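Local coordinates for protein LBCATS-a (Synthetic construct, PDB 5EY5) that probably serves as the alpha subunit of tryptophan synthase, cleaving indole-3-glycerol phosphate to indole and glyceraldehyde 3-phosphate, at residues A[11-25]-A[40-53]. Numbering follows the deposited sequence.
Sequences LKKKGEKALIPFITA and LVEAGADIIELGIP. With G3P (sn-glycerol-3-phosphate), chain E.
Phe22 and Glu49 are bridge partners on neighbouring parallel strands, and both side chains face the barrel interior. The side chains cross at about a right angle, with ring and carboxylate planes 78° apart. Glu49 is extended beyond CG, which carries its carboxylate up to the bound sn-glycerol-3-phosphate. There OE2 accepts a hydrogen bond from O1 of the ligand at 2.5 Å. OE1 rests near the CG2 methyl of Ile20.

Phe22 turns CG away from its backbone N (chi1 165°), which lays the ring along the strand toward Gly51. Its CE1 corner comes obliquely to Gly51 CA, 3.4 Å away. The ring takes the space where a CB on Gly51 would lie. Ligand O2 lies over one ring face, offset toward the rim. With an alanine here, Gly51 and the flank of Glu49 would probably lose their cover, and a gap would open beside the ligand.

On the outer face, Ile23 and Leu50 point the same way, and CG1 of Ile23 meets CD2 of Leu50 at 3.6 Å. The Pro21 ring is pressed tightly on the Ala45 methyl (CG to CB 3.5 Å). Pro21 CG also packs against Leu40 CD1 at 3.9 Å, the two side chains running in opposite directions.

Near the start of the strands, Asp46 pairs with Leu19 twice. Its OD2 takes the Leu19 N-H through the anti lone pair at 2.9 Å, while its own N-H binds Leu19 O. Arg261 forms a salt bridge to the same OD2.

Backbone bonds join strands 18-24 and 48-51, the first two of the eight-stranded TIM barrel. Helix 30-42 links them as a right-handed beta-alpha-beta crossover and covers Ile23 and Leu50. Strand 229-232 pairs with the other edge of 18-24 and closes the barrel.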
ATOM      1  N   LEU A  11     -35.103 -53.722  19.105  1.00 39.16           N
ATOM      2  CA  LEU A  11     -33.724 -54.184  19.268  1.00 39.96           C
ATOM      3  C   LEU A  11     -33.439 -54.564  20.714  1.00 39.18           C
ATOM      4  O   LEU A  11     -32.806 -55.591  20.985  1.00 42.67           O
ATOM      5  CB  LEU A  11     -32.748 -53.103  18.791  1.00 40.99           C
ATOM      6  CG  LEU A  11     -32.815 -52.739  17.302  1.00 37.69           C
ATOM      7  CD1 LEU A  11     -32.280 -51.338  17.074  1.00 36.56           C
ATOM      8  CD2 LEU A  11     -32.058 -53.737  16.448  1.00 45.81           C
ATOM      9  N   LYS A  12     -33.886 -53.732  21.661  1.00 38.57           N
ATOM     10  CA  LYS A  12     -33.748 -54.053  23.075  1.00 46.51           C
ATOM     11  C   LYS A  12     -34.337 -55.425  23.394  1.00 48.64           C
ATOM     12  O   LYS A  12     -33.726 -56.235  24.096  1.00 47.14           O
ATOM     13  CB  LYS A  12     -34.414 -52.962  23.919  1.00 43.70           C
ATOM     14  CG  LYS A  12     -34.658 -53.375  25.353  1.00 51.49           C
ATOM     15  CD  LYS A  12     -35.191 -52.227  26.199  1.00 65.40           C
ATOM     16  CE  LYS A  12     -34.224 -51.045  26.243  1.00 70.05           C
ATOM     17  NZ  LYS A  12     -34.499 -50.137  27.404  1.00 75.63           N
ATOM     18  N   LYS A  13     -35.527 -55.714  22.885  1.00 49.94           N
ATOM     19  CA  LYS A  13     -36.111 -57.016  23.182  1.00 52.78           C
ATOM     20  C   LYS A  13     -35.354 -58.164  22.527  1.00 43.20           C
ATOM     21  O   LYS A  13     -35.421 -59.291  23.024  1.00 47.37           O
ATOM     22  CB  LYS A  13     -37.582 -57.033  22.780  1.00 53.57           C
ATOM     23  CG  LYS A  13     -38.496 -56.565  23.910  1.00 62.56           C
ATOM     24  CD  LYS A  13     -39.361 -55.400  23.493  1.00 65.45           C
ATOM     25  CE  LYS A  13     -40.475 -55.854  22.571  1.00 67.49           C
ATOM     26  NZ  LYS A  13     -41.546 -54.824  22.468  1.00 72.35           N
ATOM     27  N   LYS A  14     -34.614 -57.904  21.459  1.00 41.00           N
ATOM     28  CA  LYS A  14     -33.827 -58.918  20.765  1.00 45.49           C
ATOM     29  C   LYS A  14     -32.386 -59.004  21.253  1.00 50.15           C
ATOM     30  O   LYS A  14     -31.645 -59.874  20.786  1.00 52.26           O
ATOM     31  CB  LYS A  14     -33.825 -58.640  19.256  1.00 44.84           C
ATOM     32  CG  LYS A  14     -35.201 -58.737  18.615  1.00 53.26           C
ATOM     33  CD  LYS A  14     -35.236 -58.161  17.202  1.00 57.35           C
ATOM     34  CE  LYS A  14     -36.687 -57.988  16.755  1.00 62.67           C
ATOM     35  NZ  LYS A  14     -36.847 -58.011  15.288  1.00 67.28           N
ATOM     36  N   GLY A  15     -31.969 -58.128  22.163  1.00 48.63           N
ATOM     37  CA  GLY A  15     -30.572 -58.091  22.576  1.00 46.32           C
ATOM     38  C   GLY A  15     -29.623 -57.600  21.498  1.00 42.70           C
ATOM     39  O   GLY A  15     -28.494 -58.098  21.402  1.00 45.90           O
ATOM     40  N   GLU A  16     -30.042 -56.623  20.695  1.00 41.83           N
ATOM     41  CA  GLU A  16     -29.274 -56.168  19.538  1.00 44.01           C
ATOM     42  C   GLU A  16     -28.977 -54.672  19.607  1.00 41.68           C
ATOM     43  O   GLU A  16     -29.533 -53.933  20.422  1.00 41.43           O
ATOM     44  CB  GLU A  16     -30.015 -56.498  18.241  1.00 50.35           C
ATOM     45  CG  GLU A  16     -30.157 -57.988  18.010  1.00 59.63           C
ATOM     46  CD  GLU A  16     -31.164 -58.321  16.934  1.00 72.75           C
ATOM     47  OE1 GLU A  16     -31.679 -57.385  16.287  1.00 70.22           O
ATOM     48  OE2 GLU A  16     -31.443 -59.524  16.746  1.00 81.19           O
ATOM     49  N   LYS A  17     -28.077 -54.230  18.725  1.00 35.45           N
ATOM     50  CA  LYS A  17     -27.590 -52.857  18.677  1.00 36.44           C
ATOM     51  C   LYS A  17     -27.976 -52.220  17.350  1.00 36.67           C
ATOM     52  O   LYS A  17     -27.956 -52.882  16.301  1.00 37.44           O
ATOM     53  CB  LYS A  17     -26.060 -52.810  18.843  1.00 38.83           C
ATOM     54  CG  LYS A  17     -25.544 -53.443  20.105  1.00 41.55           C
ATOM     55  CD  LYS A  17     -26.068 -52.717  21.317  1.00 42.77           C
ATOM     56  CE  LYS A  17     -25.418 -53.227  22.584  1.00 47.72           C
ATOM     57  NZ  LYS A  17     -25.922 -52.469  23.752  1.00 52.61           N
ATOM     58  N   ALA A  18     -28.341 -50.942  17.397  1.00 41.12           N
ATOM     59  CA  ALA A  18     -28.766 -50.234  16.197  1.00 36.20           C
ATOM     60  C   ALA A  18     -27.563 -49.856  15.344  1.00 40.19           C
ATOM     61  O   ALA A  18     -26.606 -49.244  15.835  1.00 38.36           O
ATOM     62  CB  ALA A  18     -29.558 -48.973  16.549  1.00 30.51           C
ATOM     63  N   LEU A  19     -27.616 -50.237  14.067  1.00 33.31           N
ATOM     64  CA  LEU A  19     -26.694 -49.754  13.050  1.00 37.21           C
ATOM     65  C   LEU A  19     -27.388 -48.635  12.282  1.00 34.88           C
ATOM     66  O   LEU A  19     -28.477 -48.837  11.733  1.00 32.54           O
ATOM     67  CB  LEU A  19     -26.280 -50.869  12.095  1.00 30.46           C
ATOM     68  CG  LEU A  19     -25.571 -50.403  10.816  1.00 34.59           C
ATOM     69  CD1 LEU A  19     -24.245 -49.776  11.174  1.00 34.35           C
ATOM     70  CD2 LEU A  19     -25.370 -51.584   9.867  1.00 42.42           C
ATOM     71  N   ILE A  20     -26.770 -47.465  12.255  1.00 33.94           N
ATOM     72  CA  ILE A  20     -27.424 -46.280  11.709  1.00 30.24           C
ATOM     73  C   ILE A  20     -26.539 -45.715  10.613  1.00 33.24           C
ATOM     74  O   ILE A  20     -25.639 -44.923  10.911  1.00 27.22           O
ATOM     75  CB  ILE A  20     -27.680 -45.233  12.802  1.00 32.77           C
ATOM     76  CG1 ILE A  20     -28.463 -45.849  13.976  1.00 36.48           C
ATOM     77  CG2 ILE A  20     -28.353 -43.997  12.217  1.00 27.94           C
ATOM     78  CD1 ILE A  20     -28.290 -45.109  15.296  1.00 40.22           C
ATOM     79  N   PRO A  21     -26.734 -46.093   9.349  1.00 32.56           N
ATOM     80  CA  PRO A  21     -25.918 -45.497   8.284  1.00 27.64           C
ATOM     81  C   PRO A  21     -26.365 -44.077   7.967  1.00 32.74           C
ATOM     82  O   PRO A  21     -27.553 -43.743   8.049  1.00 31.24           O
ATOM     83  CB  PRO A  21     -26.140 -46.435   7.087  1.00 34.64           C
ATOM     84  CG  PRO A  21     -27.426 -47.141   7.362  1.00 36.85           C
ATOM     85  CD  PRO A  21     -27.540 -47.236   8.867  1.00 36.83           C
ATOM     86  N   PHE A  22     -25.394 -43.235   7.605  1.00 31.81           N
ATOM     87  CA  PHE A  22     -25.665 -41.911   7.047  1.00 31.18           C
ATOM     88  C   PHE A  22     -25.216 -41.866   5.591  1.00 26.55           C
ATOM     89  O   PHE A  22     -24.064 -42.198   5.295  1.00 32.48           O
ATOM     90  CB  PHE A  22     -24.927 -40.822   7.835  1.00 33.97           C
ATOM     91  CG  PHE A  22     -24.858 -39.501   7.112  1.00 34.17           C
ATOM     92  CD1 PHE A  22     -25.770 -38.501   7.390  1.00 34.99           C
ATOM     93  CD2 PHE A  22     -23.886 -39.265   6.144  1.00 29.82           C
ATOM     94  CE1 PHE A  22     -25.712 -37.285   6.723  1.00 37.54           C
ATOM     95  CE2 PHE A  22     -23.837 -38.079   5.473  1.00 35.37           C
ATOM     96  CZ  PHE A  22     -24.743 -37.078   5.756  1.00 38.37           C
ATOM     97  N   ILE A  23     -26.102 -41.428   4.685  1.00 28.70           N
ATOM     98  CA  ILE A  23     -25.685 -41.013   3.351  1.00 35.27           C
ATOM     99  C   ILE A  23     -26.229 -39.622   3.058  1.00 25.05           C
ATOM    100  O   ILE A  23     -27.240 -39.194   3.612  1.00 30.26           O
ATOM    101  CB  ILE A  23     -26.141 -41.981   2.231  1.00 32.27           C
ATOM    102  CG1 ILE A  23     -27.670 -42.120   2.248  1.00 29.02           C
ATOM    103  CG2 ILE A  23     -25.409 -43.315   2.342  1.00 29.01           C
ATOM    104  CD1 ILE A  23     -28.199 -42.933   1.094  1.00 35.43           C
ATOM    105  N   THR A  24     -25.546 -38.923   2.154  1.00 28.95           N
ATOM    106  CA  THR A  24     -26.039 -37.639   1.665  1.00 31.58           C
ATOM    107  C   THR A  24     -27.102 -37.873   0.600  1.00 29.62           C
ATOM    108  O   THR A  24     -26.861 -38.582  -0.375  1.00 34.93           O
ATOM    109  CB  THR A  24     -24.890 -36.808   1.088  1.00 32.50           C
ATOM    110  OG1 THR A  24     -23.973 -36.457   2.131  1.00 37.35           O
ATOM    111  CG2 THR A  24     -25.422 -35.521   0.414  1.00 29.89           C
ATOM    112  N   ALA A  25     -28.267 -37.253   0.764  1.00 28.35           N
ATOM    113  CA  ALA A  25     -29.315 -37.406  -0.238  1.00 23.39           C
ATOM    114  C   ALA A  25     -28.948 -36.667  -1.523  1.00 30.00           C
ATOM    115  O   ALA A  25     -28.546 -35.494  -1.486  1.00 29.34           O
ATOM    116  CB  ALA A  25     -30.655 -36.891   0.294  1.00 25.64           C
ATOM    117  N   LEU A  40     -29.577 -50.357   1.921  1.00 35.80           N
ATOM    118  CA  LEU A  40     -29.194 -50.240   3.326  1.00 32.75           C
ATOM    119  C   LEU A  40     -30.139 -51.030   4.215  1.00 36.56           C
ATOM    120  O   LEU A  40     -29.702 -51.708   5.156  1.00 36.57           O
ATOM    121  CB  LEU A  40     -29.177 -48.766   3.751  1.00 33.75           C
ATOM    122  CG  LEU A  40     -28.064 -47.898   3.164  1.00 34.47           C
ATOM    123  CD1 LEU A  40     -28.255 -46.455   3.609  1.00 34.26           C
ATOM    124  CD2 LEU A  40     -26.710 -48.450   3.587  1.00 39.75           C
ATOM    125  N   VAL A  41     -31.441 -50.960   3.919  1.00 33.93           N
ATOM    126  CA  VAL A  41     -32.440 -51.717   4.665  1.00 39.98           C
ATOM    127  C   VAL A  41     -32.185 -53.209   4.524  1.00 43.29           C
ATOM    128  O   VAL A  41     -32.159 -53.946   5.512  1.00 43.95           O
ATOM    129  CB  VAL A  41     -33.855 -51.335   4.193  1.00 45.40           C
ATOM    130  CG1 VAL A  41     -34.904 -52.213   4.860  1.00 49.60           C
ATOM    131  CG2 VAL A  41     -34.118 -49.854   4.479  1.00 48.30           C
ATOM    132  N   GLU A  42     -31.998 -53.675   3.285  1.00 48.11           N
ATOM    133  CA  GLU A  42     -31.728 -55.089   3.048  1.00 54.36           C
ATOM    134  C   GLU A  42     -30.449 -55.551   3.735  1.00 52.16           C
ATOM    135  O   GLU A  42     -30.290 -56.748   4.016  1.00 46.87           O
ATOM    136  CB  GLU A  42     -31.641 -55.349   1.548  1.00 68.75           C
ATOM    137  CG  GLU A  42     -32.896 -54.946   0.799  1.00 83.57           C
ATOM    138  CD  GLU A  42     -34.129 -55.671   1.309  1.00 93.08           C
ATOM    139  OE1 GLU A  42     -34.483 -56.726   0.735  1.00 99.52           O
ATOM    140  OE2 GLU A  42     -34.733 -55.193   2.296  1.00 88.94           O
ATOM    141  N   ALA A  43     -29.514 -54.633   3.979  1.00 50.03           N
ATOM    142  CA  ALA A  43     -28.259 -54.956   4.638  1.00 48.09           C
ATOM    143  C   ALA A  43     -28.355 -54.911   6.159  1.00 43.95           C
ATOM    144  O   ALA A  43     -27.355 -55.179   6.830  1.00 44.92           O
ATOM    145  CB  ALA A  43     -27.155 -54.008   4.161  1.00 48.52           C
ATOM    146  N   GLY A  44     -29.523 -54.591   6.717  1.00 39.88           N
ATOM    147  CA  GLY A  44     -29.745 -54.658   8.148  1.00 42.30           C
ATOM    148  C   GLY A  44     -29.797 -53.323   8.865  1.00 47.13           C
ATOM    149  O   GLY A  44     -29.962 -53.311  10.091  1.00 50.86           O
ATOM    150  N   ALA A  45     -29.664 -52.202   8.159  1.00 41.81           N
ATOM    151  CA  ALA A  45     -29.727 -50.905   8.816  1.00 37.81           C
ATOM    152  C   ALA A  45     -31.024 -50.775   9.603  1.00 43.22           C
ATOM    153  O   ALA A  45     -32.094 -51.201   9.155  1.00 39.65           O
ATOM    154  CB  ALA A  45     -29.617 -49.779   7.792  1.00 35.38           C
ATOM    155  N   ASP A  46     -30.923 -50.189  10.791  1.00 39.98           N
ATOM    156  CA  ASP A  46     -32.082 -50.067  11.663  1.00 36.18           C
ATOM    157  C   ASP A  46     -32.722 -48.704  11.577  1.00 32.76           C
ATOM    158  O   ASP A  46     -33.940 -48.583  11.729  1.00 38.78           O
ATOM    159  CB  ASP A  46     -31.687 -50.338  13.113  1.00 38.97           C
ATOM    160  CG  ASP A  46     -31.161 -51.736  13.314  1.00 48.38           C
ATOM    161  OD1 ASP A  46     -31.988 -52.667  13.374  1.00 50.79           O
ATOM    162  OD2 ASP A  46     -29.923 -51.899  13.416  1.00 52.53           O
ATOM    163  N   ILE A  47     -31.906 -47.685  11.361  1.00 30.95           N
ATOM    164  CA  ILE A  47     -32.341 -46.317  11.158  1.00 30.76           C
ATOM    165  C   ILE A  47     -31.438 -45.763  10.079  1.00 33.57           C
ATOM    166  O   ILE A  47     -30.253 -46.102  10.024  1.00 34.08           O
ATOM    167  CB  ILE A  47     -32.224 -45.464  12.435  1.00 30.69           C
ATOM    168  CG1 ILE A  47     -33.064 -46.067  13.572  1.00 35.53           C
ATOM    169  CG2 ILE A  47     -32.584 -43.996  12.125  1.00 33.84           C
ATOM    170  CD1 ILE A  47     -32.731 -45.509  14.966  1.00 35.61           C
ATOM    171  N   ILE A  48     -31.993 -44.933   9.206  1.00 31.95           N
ATOM    172  CA  ILE A  48     -31.229 -44.351   8.115  1.00 34.60           C
ATOM    173  C   ILE A  48     -31.227 -42.849   8.295  1.00 36.56           C
ATOM    174  O   ILE A  48     -32.296 -42.229   8.411  1.00 33.83           O
ATOM    175  CB  ILE A  48     -31.789 -44.745   6.743  1.00 36.82           C
ATOM    176  CG1 ILE A  48     -31.511 -46.224   6.490  1.00 34.98           C
ATOM    177  CG2 ILE A  48     -31.177 -43.838   5.666  1.00 37.50           C
ATOM    178  CD1 ILE A  48     -32.294 -46.801   5.357  1.00 39.66           C
ATOM    179  N   GLU A  49     -30.023 -42.273   8.352  1.00 35.45           N
ATOM    180  CA  GLU A  49     -29.836 -40.835   8.299  1.00 36.16           C
ATOM    181  C   GLU A  49     -29.632 -40.407   6.853  1.00 30.44           C
ATOM    182  O   GLU A  49     -28.777 -40.958   6.149  1.00 30.30           O
ATOM    183  CB  GLU A  49     -28.640 -40.402   9.146  1.00 36.72           C
ATOM    184  CG  GLU A  49     -28.836 -40.568  10.640  1.00 44.98           C
ATOM    185  CD  GLU A  49     -27.605 -40.171  11.448  1.00 45.35           C
ATOM    186  OE1 GLU A  49     -27.576 -40.464  12.659  1.00 46.39           O
ATOM    187  OE2 GLU A  49     -26.675 -39.562  10.871  1.00 43.15           O
ATOM    188  N   LEU A  50     -30.418 -39.427   6.422  1.00 26.88           N
ATOM    189  CA  LEU A  50     -30.275 -38.807   5.109  1.00 28.09           C
ATOM    190  C   LEU A  50     -29.790 -37.379   5.310  1.00 32.66           C
ATOM    191  O   LEU A  50     -30.466 -36.576   5.963  1.00 34.56           O
ATOM    192  CB  LEU A  50     -31.599 -38.822   4.339  1.00 25.10           C
ATOM    193  CG  LEU A  50     -32.012 -40.200   3.806  1.00 32.90           C
ATOM    194  CD1 LEU A  50     -33.406 -40.152   3.158  1.00 35.93           C
ATOM    195  CD2 LEU A  50     -30.985 -40.715   2.827  1.00 32.30           C
ATOM    196  N   GLY A  51     -28.619 -37.067   4.759  1.00 33.13           N
ATOM    197  CA  GLY A  51     -28.094 -35.717   4.853  1.00 28.84           C
ATOM    198  C   GLY A  51     -28.727 -34.823   3.810  1.00 32.40           C
ATOM    199  O   GLY A  51     -28.707 -35.136   2.614  1.00 30.66           O
ATOM    200  N   ILE A  52     -29.322 -33.721   4.262  1.00 30.25           N
ATOM    201  CA  ILE A  52     -29.856 -32.702   3.363  1.00 26.33           C
ATOM    202  C   ILE A  52     -28.701 -31.780   3.006  1.00 28.72           C
ATOM    203  O   ILE A  52     -28.120 -31.146   3.912  1.00 28.24           O
ATOM    204  CB  ILE A  52     -31.016 -31.923   3.991  1.00 25.79           C
ATOM    205  CG1 ILE A  52     -32.135 -32.881   4.433  1.00 31.26           C
ATOM    206  CG2 ILE A  52     -31.531 -30.872   3.013  1.00 28.68           C
ATOM    207  CD1 ILE A  52     -32.435 -33.978   3.454  1.00 34.41           C
ATOM    208  N   PRO A  53     -28.294 -31.719   1.749  1.00 26.95           N
ATOM    209  CA  PRO A  53     -27.027 -31.054   1.432  1.00 27.90           C
ATOM    210  C   PRO A  53     -27.146 -29.554   1.636  1.00 30.66           C
ATOM    211  O   PRO A  53     -28.149 -28.938   1.274  1.00 30.96           O
ATOM    212  CB  PRO A  53     -26.799 -31.411  -0.044  1.00 32.70           C
ATOM    213  CG  PRO A  53     -28.208 -31.646  -0.602  1.00 27.73           C
ATOM    214  CD  PRO A  53     -28.942 -32.309   0.556  1.00 31.58           C
TER
HETATM  215  O1  G3P E 301     -24.287 -38.841  11.375  1.00 39.15           O
HETATM  216  C1  G3P E 301     -23.287 -38.026  10.842  1.00 43.18           C
HETATM  217  C2  G3P E 301     -22.213 -38.866  10.159  1.00 44.48           C
HETATM  218  O2  G3P E 301     -21.484 -38.003   9.333  1.00 44.20           O
HETATM  219  C3  G3P E 301     -21.305 -39.582  11.181  1.00 35.39           C
HETATM  220  O1P G3P E 301     -19.996 -39.062  11.196  1.00 38.97           O
HETATM  221  O4P G3P E 301     -19.064 -39.254   8.819  1.00 45.39           O
HETATM  222  O2P G3P E 301     -17.434 -39.404  10.724  1.00 36.67           O
HETATM  223  O3P G3P E 301     -18.969 -41.258  10.323  1.00 44.00           O
HETATM  224  P   G3P E 301     -18.836 -39.755  10.242  1.00 42.49           P